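Local coordinates for motility-associated killing factor MakB (Vibrio cholerae serotype O1, PDB 6W1W), which probably serves as one component of a tripartite cytotoxin whose forms resemble the alpha-pore-forming toxins, at residues M4-N8 and E290-V294; T17-T21 and V181-L186; I77-I81 and V330-S334; N82-F87 and L110-L114; W103-Q108 and I298-Q302. Numbering follows the deposited sequence.

From the N terminus, contact 1 comes first. It joins the lead-in to helix 9-35 to helix 276-302 and closes the long loop from 4-8 to 290-294. Contact 2 starts on helix 9-35 and closes a loop at 181-186, wholly within that of contact 1. Contact 3 ties helix 69-90 to the end of helix 316-333, and its loop crosses those of contacts 1 and 2. Contact 4 is the shortest closure, between consecutive helices 69-90 and 100-151; it lies within the loops of contacts 1, 2 and 3. Contact 5 returns from helix 100-151 to helix 276-302. It crosses contacts 1, 2 and 4 and falls inside contact 3.

Contact 1: M4-N8 and E290-V294; sequences MLSPN and ELDKV
Residues 4-8 are irregular and lie beside helical segment 290-294, kinked where the N atoms of Glu290 and Lys293 lack bonds to the turn before. The closest CA pair is Leu5 and Lys293, 6.7 Å apart. Met4 is a selenomethionine; its O lies 3.5 Å from Lys293 NZ. Leu5 (phi/psi -78/42, rotamer m,t) sends CD2 to 3.8 Å from Lys293 CB and 4.2 Å from Val294 CG1. Its O lies 2.9 Å from Glu290 OE2, but both are acceptors; Trp323 NE1 donates to this O instead. Ser6 is extended (-150/154), with CB away from the helix and O 3.2 Å from Lys293 NZ. Pro7 is extended too, its CD 3.9 Å from Glu290 OE1. Lys293 is nearly straight beyond chi1 (m,t,t,t). Its NZ makes a salt bridge with OE1 of Glu290 (t,p) at 3.0 Å, one helical turn back. Asn8 turns aside as the N-cap of helix 9-35. This is an irregular N-terminal lead-in packed on bundle helices 276-302 and 316-333 just before helix 9-35.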
# COMPACT_ATOMS: atom_id res chain seq x y z
N MSE A 4 20.97 -12.91 23.37
CA MSE A 4 20.66 -12.61 21.97
C MSE A 4 20.07 -11.21 21.79
O MSE A 4 18.86 -11.01 21.86
CB MSE A 4 19.68 -13.65 21.40
CG MSE A 4 19.20 -14.69 22.40
SE MSE A 4 17.93 -14.01 23.71
CE MSE A 4 17.77 -15.59 24.85
N LEU A 5 20.96 -10.24 21.55
CA LEU A 5 20.56 -8.85 21.30
C LEU A 5 20.05 -8.63 19.89
O LEU A 5 20.38 -7.63 19.25
CB LEU A 5 21.74 -7.92 21.59
CG LEU A 5 22.15 -7.81 23.05
CD1 LEU A 5 23.34 -6.88 23.18
CD2 LEU A 5 20.98 -7.30 23.87
N SER A 6 19.24 -9.56 19.39
CA SER A 6 18.66 -9.47 18.06
C SER A 6 17.32 -10.19 18.07
O SER A 6 17.09 -11.09 18.89
CB SER A 6 19.58 -10.08 17.00
OG SER A 6 19.79 -11.47 17.22
N PRO A 7 16.40 -9.82 17.19
CA PRO A 7 15.10 -10.51 17.13
C PRO A 7 15.22 -11.84 16.40
O PRO A 7 16.26 -12.19 15.85
CB PRO A 7 14.22 -9.54 16.35
CG PRO A 7 15.17 -8.79 15.48
CD PRO A 7 16.46 -8.68 16.26
N ASN A 8 14.12 -12.59 16.42
CA ASN A 8 14.03 -13.81 15.62
C ASN A 8 13.99 -13.41 14.15
O ASN A 8 13.00 -12.82 13.69
CB ASN A 8 12.80 -14.62 16.01
CG ASN A 8 12.68 -15.91 15.22
OD1 ASN A 8 12.14 -15.93 14.11
ND2 ASN A 8 13.17 -17.01 15.79
N GLU A 290 13.30 -5.08 22.17
CA GLU A 290 14.74 -5.04 21.92
C GLU A 290 15.42 -4.03 22.84
O GLU A 290 16.56 -4.26 23.29
CB GLU A 290 15.01 -4.68 20.46
CG GLU A 290 16.46 -4.84 20.03
CD GLU A 290 16.94 -6.27 20.15
OE1 GLU A 290 16.15 -7.19 19.85
OE2 GLU A 290 18.10 -6.47 20.56
N LEU A 291 14.75 -2.92 23.13
CA LEU A 291 15.24 -1.98 24.13
C LEU A 291 15.20 -2.59 25.52
O LEU A 291 16.10 -2.36 26.34
CB LEU A 291 14.43 -0.69 24.07
CG LEU A 291 14.55 0.29 25.24
CD1 LEU A 291 15.88 1.02 25.21
CD2 LEU A 291 13.38 1.25 25.22
N ASP A 292 14.15 -3.37 25.82
CA ASP A 292 14.09 -4.05 27.11
C ASP A 292 15.30 -4.93 27.34
O ASP A 292 15.71 -5.14 28.49
CB ASP A 292 12.81 -4.89 27.21
CG ASP A 292 11.55 -4.07 27.06
OD1 ASP A 292 11.66 -2.82 26.96
OD2 ASP A 292 10.45 -4.66 27.03
N LYS A 293 15.90 -5.47 26.27
CA LYS A 293 17.10 -6.28 26.43
C LYS A 293 18.31 -5.42 26.77
O LYS A 293 19.09 -5.77 27.66
CB LYS A 293 17.37 -7.09 25.16
CG LYS A 293 16.26 -8.06 24.77
CD LYS A 293 16.59 -8.73 23.44
CE LYS A 293 15.37 -9.38 22.82
NZ LYS A 293 15.61 -9.75 21.40
N VAL A 294 18.48 -4.29 26.08
CA VAL A 294 19.64 -3.45 26.37
C VAL A 294 19.47 -2.70 27.68
O VAL A 294 20.47 -2.28 28.28
CB VAL A 294 19.92 -2.47 25.22
CG1 VAL A 294 19.88 -3.20 23.89
CG2 VAL A 294 18.93 -1.32 25.24

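Contact 2: T17-T21 and V181-L186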
# COMPACT_ATOMS: atom_id res chain seq x y z
N THR A 17 7.99 -7.40 5.96
CA THR A 17 7.20 -7.57 4.75
C THR A 17 5.78 -7.04 4.94
O THR A 17 5.22 -6.42 4.03
CB THR A 17 7.19 -9.05 4.34
OG1 THR A 17 8.47 -9.40 3.82
CG2 THR A 17 6.12 -9.31 3.28
N ASP A 18 5.20 -7.26 6.12
CA ASP A 18 3.82 -6.83 6.35
C ASP A 18 3.69 -5.32 6.33
O ASP A 18 2.67 -4.80 5.86
CB ASP A 18 3.30 -7.41 7.67
CG ASP A 18 2.69 -8.79 7.50
OD1 ASP A 18 2.83 -9.37 6.41
OD2 ASP A 18 2.05 -9.27 8.46
N VAL A 19 4.69 -4.59 6.82
CA VAL A 19 4.64 -3.13 6.72
C VAL A 19 5.01 -2.66 5.32
O VAL A 19 4.61 -1.56 4.91
CB VAL A 19 5.53 -2.45 7.77
CG1 VAL A 19 5.10 -2.84 9.18
CG2 VAL A 19 6.99 -2.80 7.54
N TYR A 20 5.77 -3.47 4.57
CA TYR A 20 6.03 -3.16 3.17
C TYR A 20 4.79 -3.42 2.32
O TYR A 20 4.43 -2.59 1.48
CB TYR A 20 7.22 -4.00 2.68
CG TYR A 20 7.58 -3.82 1.22
CD1 TYR A 20 7.69 -2.56 0.64
CD2 TYR A 20 7.85 -4.93 0.42
CE1 TYR A 20 8.04 -2.41 -0.69
CE2 TYR A 20 8.20 -4.79 -0.91
CZ TYR A 20 8.29 -3.53 -1.47
OH TYR A 20 8.64 -3.40 -2.80
N THR A 21 4.13 -4.56 2.54
CA THR A 21 2.88 -4.86 1.85
C THR A 21 1.85 -3.77 2.10
O THR A 21 1.23 -3.25 1.16
CB THR A 21 2.35 -6.22 2.29
OG1 THR A 21 3.18 -7.26 1.74
CG2 THR A 21 0.90 -6.42 1.83
N VAL A 181 3.13 -10.42 -2.56
CA VAL A 181 4.45 -10.06 -2.06
C VAL A 181 4.63 -10.70 -0.69
O VAL A 181 3.94 -10.34 0.27
CB VAL A 181 4.63 -8.54 -1.98
CG1 VAL A 181 6.11 -8.18 -2.02
CG2 VAL A 181 3.87 -7.85 -3.12
N THR A 182 5.54 -11.67 -0.59
CA THR A 182 5.83 -12.37 0.65
C THR A 182 7.28 -12.14 1.05
O THR A 182 8.03 -11.44 0.37
CB THR A 182 5.54 -13.87 0.51
OG1 THR A 182 6.56 -14.47 -0.30
CG2 THR A 182 4.18 -14.09 -0.14
N ALA A 183 7.67 -12.74 2.18
CA ALA A 183 9.03 -12.62 2.71
C ALA A 183 10.00 -13.60 2.06
O ALA A 183 11.12 -13.21 1.70
CB ALA A 183 9.01 -12.83 4.23
N ALA A 184 9.59 -14.86 1.91
CA ALA A 184 10.46 -15.84 1.25
C ALA A 184 10.75 -15.44 -0.18
O ALA A 184 11.84 -15.74 -0.71
CB ALA A 184 9.82 -17.23 1.30
N GLN A 185 9.81 -14.77 -0.84
CA GLN A 185 10.06 -14.26 -2.18
C GLN A 185 11.13 -13.17 -2.16
O GLN A 185 12.13 -13.26 -2.88
CB GLN A 185 8.76 -13.73 -2.79
CG GLN A 185 7.80 -14.81 -3.24
CD GLN A 185 8.42 -15.73 -4.28
OE1 GLN A 185 8.57 -15.36 -5.44
NE2 GLN A 185 8.80 -16.94 -3.86
N LEU A 186 10.93 -12.15 -1.32
CA LEU A 186 11.85 -11.01 -1.29
C LEU A 186 13.23 -11.42 -0.78
O LEU A 186 14.25 -10.96 -1.30
CB LEU A 186 11.26 -9.89 -0.44
CG LEU A 186 10.03 -9.18 -1.02
CD1 LEU A 186 9.31 -8.38 0.06
CD2 LEU A 186 10.45 -8.27 -2.17
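Threonine and tyrosine side chains of helix 9-35 meet the first turn of helix 183-187 and the two residues before it. Thr17 is central. Its m rotamer sets OG1 3.5 Å from Ala183 CB and CG2 3.8 Å from Thr182 C. The closest CA pair, 5.7 Å, is also Thr17 with Ala183, so small side chains let the backbones come near. Thr17 OG1 is hydrogen-bonded to Leu13 O, one turn back on its own helix. Thr21 repeats the m rotamer. Its OG1 makes a weak hydrogen bond to Thr17 O at 3.2 Å and lies 3.5 Å from Val181 O.

Tyr20 points CB toward the second segment; chi1 t sets CD2 and CE2 against it. CE2 is 4.1 Å from Val181 CG1. CD2 is 3.8 Å from Leu186 CD1, which meets the ring at its edge. Leu186 adopts m,t, and the same CD1 lies 4.0 Å from Thr17 OG1. Thr182 points away. As N-cap, its OG1 in the p rotamer accepts a weak bond from Gln185 N at 3.3 Å. No hydrogen bond links the two segments.

The contact packs a long bundle helix on a short N-capped helix that precedes the sheet. Helix 316-333 adjoins both partners: Phe329 touches Thr17 and Leu186, and Ile333 touches Tyr20 and Leu186. Tyr192, just before strand 193-203, packs on Val181 and Leu186. Val19 faces helix 276-302 through Ser279 and Leu280.

Contact 3: I77-I81 and V330-S334; sequences ITSFI and VQLIS
Two helices meet here. Residues 77-81 lie within helix 69-90, and residues 330-334 lie at the C-terminal end of the helix that starts at 316. The closest CA pair is Ile77 and Val330, 6.1 Å apart. The turn at Ile77 is loosely bonded: Phe80 N and Ile81 N make weak bonds to Ile77 O at 3.3 and 3.4 Å. Within 330-334, Ser334 N bonds to Val330 O at 3.1 Å.

Val330 (chi1 t) points toward helix 69-90. Its CG1 lies 3.3 Å from Ile77 O, 3.5 Å from Ile77 CD1 and 4.1 Å from Ile81 CG1. Its CG2 is 3.9 Å from Phe80 CB. Ile77 takes the m,m rotamer. This brings CD1 to 3.7 Å from Ile333 CG1, while CG2 sits 3.6 Å from Ser334 CB. Ile81 (m,t) extends its CD1 to 3.7 Å from Gln331 CG. Phe80 (chi1 m) sends its ring away, to helix 276-302, where it meets the Trp287 ring.

Ser334 (chi1 p) turns OG back to donate to Gln331 O at 2.8 Å. The contact thus joins two helices of the elongated bundle near the point where the chain leaves for strand 338-346. No hydrogen bond passes between the segments, so the contact rests on van der Waals packing, mainly of Ile77, Ile81 and Val330, while the Ser334 hydroxyl bonds within its own segment.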
# COMPACT_ATOMS: atom_id res chain seq x y z
N ILE A 77 13.05 2.29 6.47
CA ILE A 77 14.14 1.57 5.80
C ILE A 77 15.46 1.84 6.51
O ILE A 77 16.14 0.93 6.98
CB ILE A 77 14.22 1.96 4.31
CG1 ILE A 77 13.04 1.39 3.52
CG2 ILE A 77 15.56 1.52 3.71
CD1 ILE A 77 13.20 -0.04 3.10
N THR A 78 15.82 3.13 6.63
CA THR A 78 17.10 3.49 7.21
C THR A 78 17.19 3.18 8.70
O THR A 78 18.30 3.10 9.24
CB THR A 78 17.39 4.97 6.96
OG1 THR A 78 18.78 5.24 7.17
CG2 THR A 78 16.57 5.85 7.90
N SER A 79 16.05 2.99 9.38
CA SER A 79 16.10 2.72 10.81
C SER A 79 16.72 1.36 11.10
O SER A 79 17.41 1.20 12.11
CB SER A 79 14.70 2.81 11.42
OG SER A 79 13.88 1.74 11.02
N PHE A 80 16.50 0.38 10.23
CA PHE A 80 17.10 -0.94 10.42
C PHE A 80 18.50 -1.01 9.84
O PHE A 80 19.33 -1.79 10.33
CB PHE A 80 16.21 -2.02 9.79
CG PHE A 80 14.98 -2.33 10.59
CD1 PHE A 80 13.81 -1.61 10.40
CD2 PHE A 80 14.99 -3.35 11.53
CE1 PHE A 80 12.67 -1.89 11.14
CE2 PHE A 80 13.86 -3.64 12.27
CZ PHE A 80 12.70 -2.91 12.07
N ILE A 81 18.80 -0.22 8.81
CA ILE A 81 20.14 -0.21 8.23
C ILE A 81 21.12 0.50 9.15
O ILE A 81 22.19 -0.02 9.46
CB ILE A 81 20.11 0.42 6.83
CG1 ILE A 81 19.32 -0.45 5.86
CG2 ILE A 81 21.53 0.64 6.32
CD1 ILE A 81 19.22 0.12 4.47
N VAL A 330 16.36 -5.35 4.27
CA VAL A 330 15.79 -4.02 4.09
C VAL A 330 16.40 -3.34 2.87
O VAL A 330 15.72 -2.56 2.19
CB VAL A 330 15.97 -3.19 5.38
CG1 VAL A 330 15.47 -1.78 5.19
CG2 VAL A 330 15.23 -3.85 6.54
N GLN A 331 17.66 -3.63 2.55
CA GLN A 331 18.28 -3.05 1.36
C GLN A 331 17.64 -3.54 0.07
O GLN A 331 17.80 -2.90 -0.98
CB GLN A 331 19.77 -3.35 1.34
CG GLN A 331 20.56 -2.60 2.40
CD GLN A 331 21.96 -3.16 2.59
OE1 GLN A 331 22.21 -4.34 2.36
NE2 GLN A 331 22.88 -2.30 3.01
N LEU A 332 16.91 -4.66 0.12
CA LEU A 332 16.27 -5.18 -1.09
C LEU A 332 14.93 -4.50 -1.34
O LEU A 332 14.63 -4.12 -2.47
CB LEU A 332 16.10 -6.70 -1.00
CG LEU A 332 17.39 -7.51 -0.88
CD1 LEU A 332 17.08 -9.00 -0.73
CD2 LEU A 332 18.30 -7.26 -2.07
N ILE A 333 14.11 -4.34 -0.29
CA ILE A 333 12.83 -3.66 -0.45
C ILE A 333 12.99 -2.15 -0.65
O ILE A 333 12.06 -1.49 -1.13
CB ILE A 333 11.90 -3.94 0.75
CG1 ILE A 333 12.57 -3.53 2.05
CG2 ILE A 333 11.51 -5.42 0.79
CD1 ILE A 333 11.74 -3.83 3.28
N SER A 334 14.15 -1.59 -0.29
CA SER A 334 14.42 -0.17 -0.51
C SER A 334 14.67 0.16 -1.97
O SER A 334 14.47 1.30 -2.38
CB SER A 334 15.62 0.28 0.31
OG SER A 334 16.80 -0.42 -0.07

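Contact 4: N82-F87 and L110-L114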
# COMPACT_ATOMS: atom_id res chain seq x y z
N ASN A 82 20.75 1.70 9.61
CA ASN A 82 21.63 2.45 10.51
C ASN A 82 21.83 1.72 11.84
O ASN A 82 22.92 1.78 12.42
CB ASN A 82 21.07 3.85 10.74
CG ASN A 82 21.88 4.65 11.77
OD1 ASN A 82 23.01 5.05 11.51
ND2 ASN A 82 21.28 4.89 12.93
N TYR A 83 20.80 1.03 12.33
CA TYR A 83 20.93 0.37 13.62
C TYR A 83 21.93 -0.77 13.57
O TYR A 83 22.69 -0.98 14.53
CB TYR A 83 19.57 -0.14 14.11
CG TYR A 83 19.66 -0.79 15.48
CD1 TYR A 83 19.77 -0.02 16.63
CD2 TYR A 83 19.64 -2.17 15.62
CE1 TYR A 83 19.86 -0.60 17.88
CE2 TYR A 83 19.72 -2.76 16.87
CZ TYR A 83 19.83 -1.97 17.99
OH TYR A 83 19.92 -2.57 19.23
N GLN A 84 21.96 -1.53 12.47
CA GLN A 84 22.97 -2.57 12.33
C GLN A 84 24.36 -1.97 12.23
O GLN A 84 25.34 -2.60 12.66
CB GLN A 84 22.66 -3.43 11.10
CG GLN A 84 23.64 -4.57 10.87
CD GLN A 84 24.82 -4.18 9.99
OE1 GLN A 84 24.70 -3.30 9.13
NE2 GLN A 84 25.96 -4.82 10.22
N THR A 85 24.47 -0.76 11.68
CA THR A 85 25.78 -0.12 11.56
C THR A 85 26.36 0.20 12.93
O THR A 85 27.50 -0.18 13.24
CB THR A 85 25.66 1.15 10.71
OG1 THR A 85 25.09 0.82 9.44
CG2 THR A 85 27.03 1.79 10.50
N THR A 86 25.60 0.90 13.78
CA THR A 86 26.09 1.22 15.12
C THR A 86 26.15 -0.01 16.02
O THR A 86 26.84 0.03 17.04
CB THR A 86 25.21 2.30 15.77
OG1 THR A 86 23.88 1.79 15.96
CG2 THR A 86 25.16 3.55 14.90
N PHE A 87 25.46 -1.09 15.66
CA PHE A 87 25.51 -2.30 16.47
C PHE A 87 26.85 -3.02 16.30
O PHE A 87 27.41 -3.55 17.27
CB PHE A 87 24.35 -3.22 16.12
CG PHE A 87 24.10 -4.31 17.13
CD1 PHE A 87 24.92 -5.44 17.18
CD2 PHE A 87 23.04 -4.23 18.01
CE1 PHE A 87 24.69 -6.44 18.11
CE2 PHE A 87 22.80 -5.23 18.93
CZ PHE A 87 23.62 -6.33 18.98
N LEU A 110 23.32 2.41 21.83
CA LEU A 110 22.21 1.66 21.28
C LEU A 110 20.90 2.06 21.93
O LEU A 110 19.87 2.18 21.25
CB LEU A 110 22.45 0.16 21.46
CG LEU A 110 23.64 -0.45 20.73
CD1 LEU A 110 23.88 -1.87 21.21
CD2 LEU A 110 23.39 -0.43 19.23
N GLN A 111 20.92 2.29 23.24
CA GLN A 111 19.70 2.66 23.96
C GLN A 111 19.12 3.96 23.44
O GLN A 111 17.89 4.10 23.33
CB GLN A 111 19.99 2.75 25.45
CG GLN A 111 18.82 3.21 26.29
CD GLN A 111 19.26 3.68 27.66
OE1 GLN A 111 18.86 3.12 28.68
NE2 GLN A 111 20.09 4.72 27.69
N LYS A 112 19.97 4.93 23.12
CA LYS A 112 19.48 6.17 22.52
C LYS A 112 18.91 5.91 21.13
O LYS A 112 17.80 6.34 20.81
CB LYS A 112 20.59 7.22 22.47
CG LYS A 112 20.11 8.61 22.03
CD LYS A 112 21.27 9.60 21.95
CE LYS A 112 22.15 9.37 20.73
NZ LYS A 112 21.40 9.57 19.46
N THR A 113 19.65 5.17 20.30
CA THR A 113 19.19 4.88 18.95
C THR A 113 17.92 4.04 18.97
O THR A 113 17.00 4.28 18.19
CB THR A 113 20.29 4.19 18.15
OG1 THR A 113 21.51 4.92 18.30
CG2 THR A 113 19.92 4.13 16.67
N LEU A 114 17.86 3.05 19.87
CA LEU A 114 16.64 2.27 20.02
C LEU A 114 15.46 3.16 20.38
O LEU A 114 14.40 3.08 19.75
CB LEU A 114 16.83 1.19 21.09
CG LEU A 114 17.42 -0.13 20.61
CD1 LEU A 114 17.84 -0.98 21.78
CD2 LEU A 114 16.40 -0.88 19.76
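The Tyr83 ring packs against Leu110 and Leu114, between the two helices. CE1 lies 3.8 Å from Leu110 CD2 and 3.7 Å from Leu114 CG, and OH is 3.7 Å from Leu114 CD1. The two segments belong to consecutive helices of an antiparallel alpha-helical hairpin. Their short axes run at 175° and approach to 10.7 Å. The Cys90-Cys106 disulfide joins the same two helices nearer the turn. CA atoms come nearest at Tyr83 with Thr113, 7.2 Å, and at Phe87 with Leu110, 7.1 Å.

Leu110 is the main side chain from the second helix. Its m,t rotamer takes CD2 to 4.0 Å from both CA and CD2 of Phe87. Thr113 points at helix 69-90 and puts CG2 by the edge of the Tyr83 ring, 4.2 Å from CD1. Its hydroxyl is hydrogen-bonded to Leu109 O. Asn82 closes one side with ND2 4.1 Å from Thr113 CG2.

Aromatic neighbours extend this core. Tyr83 meets Trp287 and Trp323 edge-to-face, and the Phe87 ring meets Trp323 with planes at about 40°. Thr86 OG1 donates a weak hydrogen bond to Tyr83 O at 3.3 Å and sits 4.0 Å from Leu110 CD2.

Contact 5: W103-Q108 and I298-Q302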
# COMPACT_ATOMS: atom_id res chain seq x y z
N TRP A 103 31.61 -0.91 27.84
CA TRP A 103 30.39 -1.62 27.48
C TRP A 103 29.16 -0.76 27.75
O TRP A 103 28.23 -0.73 26.94
CB TRP A 103 30.30 -2.94 28.25
CG TRP A 103 31.10 -4.07 27.65
CD1 TRP A 103 32.15 -4.73 28.22
CD2 TRP A 103 30.92 -4.66 26.35
NE1 TRP A 103 32.62 -5.70 27.37
CE2 TRP A 103 31.89 -5.68 26.22
CE3 TRP A 103 30.03 -4.44 25.30
CZ2 TRP A 103 32.00 -6.46 25.07
CZ3 TRP A 103 30.14 -5.21 24.16
CH2 TRP A 103 31.11 -6.21 24.06
N ILE A 104 29.13 -0.06 28.89
CA ILE A 104 27.98 0.78 29.22
C ILE A 104 27.88 1.96 28.26
O ILE A 104 26.79 2.29 27.79
CB ILE A 104 28.05 1.24 30.68
CG1 ILE A 104 28.24 0.05 31.62
CG2 ILE A 104 26.78 1.97 31.04
CD1 ILE A 104 28.17 0.40 33.09
N GLU A 105 29.01 2.61 27.97
CA GLU A 105 29.00 3.71 27.01
C GLU A 105 28.52 3.25 25.65
O GLU A 105 27.79 3.97 24.96
CB GLU A 105 30.39 4.34 26.91
CG GLU A 105 30.90 4.92 28.22
CD GLU A 105 32.27 5.56 28.08
OE1 GLU A 105 32.78 5.62 26.94
OE2 GLU A 105 32.83 5.99 29.10
N CYS A 106 28.90 2.03 25.24
CA CYS A 106 28.42 1.50 23.97
C CYS A 106 26.95 1.14 24.05
O CYS A 106 26.19 1.42 23.11
CB CYS A 106 29.25 0.28 23.57
SG CYS A 106 29.78 0.29 21.84
N LEU A 107 26.52 0.54 25.16
CA LEU A 107 25.13 0.10 25.29
C LEU A 107 24.17 1.28 25.22
O LEU A 107 23.15 1.22 24.53
CB LEU A 107 24.95 -0.67 26.59
CG LEU A 107 24.80 -2.19 26.45
CD1 LEU A 107 23.61 -2.52 25.56
CD2 LEU A 107 26.07 -2.81 25.89
N GLN A 108 24.47 2.37 25.94
CA GLN A 108 23.55 3.50 25.92
C GLN A 108 23.60 4.27 24.60
O GLN A 108 22.72 5.09 24.35
CB GLN A 108 23.80 4.43 27.11
CG GLN A 108 25.22 4.93 27.27
CD GLN A 108 25.52 5.37 28.70
OE1 GLN A 108 24.83 4.97 29.64
NE2 GLN A 108 26.56 6.18 28.86
N ILE A 298 22.29 -2.92 30.84
CA ILE A 298 22.91 -1.75 31.45
C ILE A 298 22.76 -1.78 32.96
O ILE A 298 23.72 -1.51 33.70
CB ILE A 298 22.33 -0.46 30.85
CG1 ILE A 298 22.69 -0.35 29.36
CG2 ILE A 298 22.83 0.76 31.61
CD1 ILE A 298 22.07 0.84 28.67
N ASN A 299 21.56 -2.11 33.45
CA ASN A 299 21.35 -2.21 34.89
C ASN A 299 22.25 -3.27 35.51
O ASN A 299 22.78 -3.07 36.61
CB ASN A 299 19.88 -2.54 35.19
CG ASN A 299 18.92 -1.54 34.57
OD1 ASN A 299 19.31 -0.69 33.77
ND2 ASN A 299 17.65 -1.64 34.94
N ALA A 300 22.45 -4.39 34.82
CA ALA A 300 23.31 -5.44 35.35
C ALA A 300 24.77 -5.01 35.35
O ALA A 300 25.53 -5.36 36.26
CB ALA A 300 23.13 -6.72 34.54
N LEU A 301 25.19 -4.24 34.34
CA LEU A 301 26.56 -3.73 34.33
C LEU A 301 26.76 -2.66 35.39
O LEU A 301 27.78 -2.65 36.10
CB LEU A 301 26.91 -3.18 32.95
CG LEU A 301 27.02 -4.16 31.79
CD1 LEU A 301 26.96 -3.41 30.47
CD2 LEU A 301 28.30 -4.98 31.88
N GLN A 302 25.80 -1.73 35.52
CA GLN A 302 25.92 -0.65 36.48
C GLN A 302 25.87 -1.16 37.91
O GLN A 302 26.41 -0.52 38.82
CB GLN A 302 24.82 0.39 36.26
CG GLN A 302 25.20 1.47 35.26
CD GLN A 302 24.01 2.25 34.75
OE1 GLN A 302 22.85 1.88 34.99
NE2 GLN A 302 24.28 3.34 34.04
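Apolar packing makes up the centre. Ile298 and Ile104 have the nearest CA atoms, 6.1 Å apart, and their CG2 atoms lie at 4.2 Å. Ile298 CG1 is 3.6 Å from Leu107 CB. Leu301 meets Ile104 and Trp103: its CB is 3.7 Å from Ile104 CG1, and its CD1 is 4.0 Å from Trp103 CB. The Trp103 ring itself leads away, to the loop residues Asn93 and Thr98.

The two helix segments run antiparallel at 159°, with axes 10.1 Å apart at closest approach. Such a shallow crossing is usual in helical bundles, and here it joins helix 100-151 to the final turn of helix 276-302.

Glutamines flank the core. Gln302 CG is 3.8 Å from Ile104 CD1. Gln108 comes closest through its backbone N, 3.9 Å from Ile298 CD1. No hydrogen bond crosses between the segments.

Cys106, within 103-108 but not touching 298-302, forms a disulfide with Cys90, tying helix 100-151 to helix 69-90.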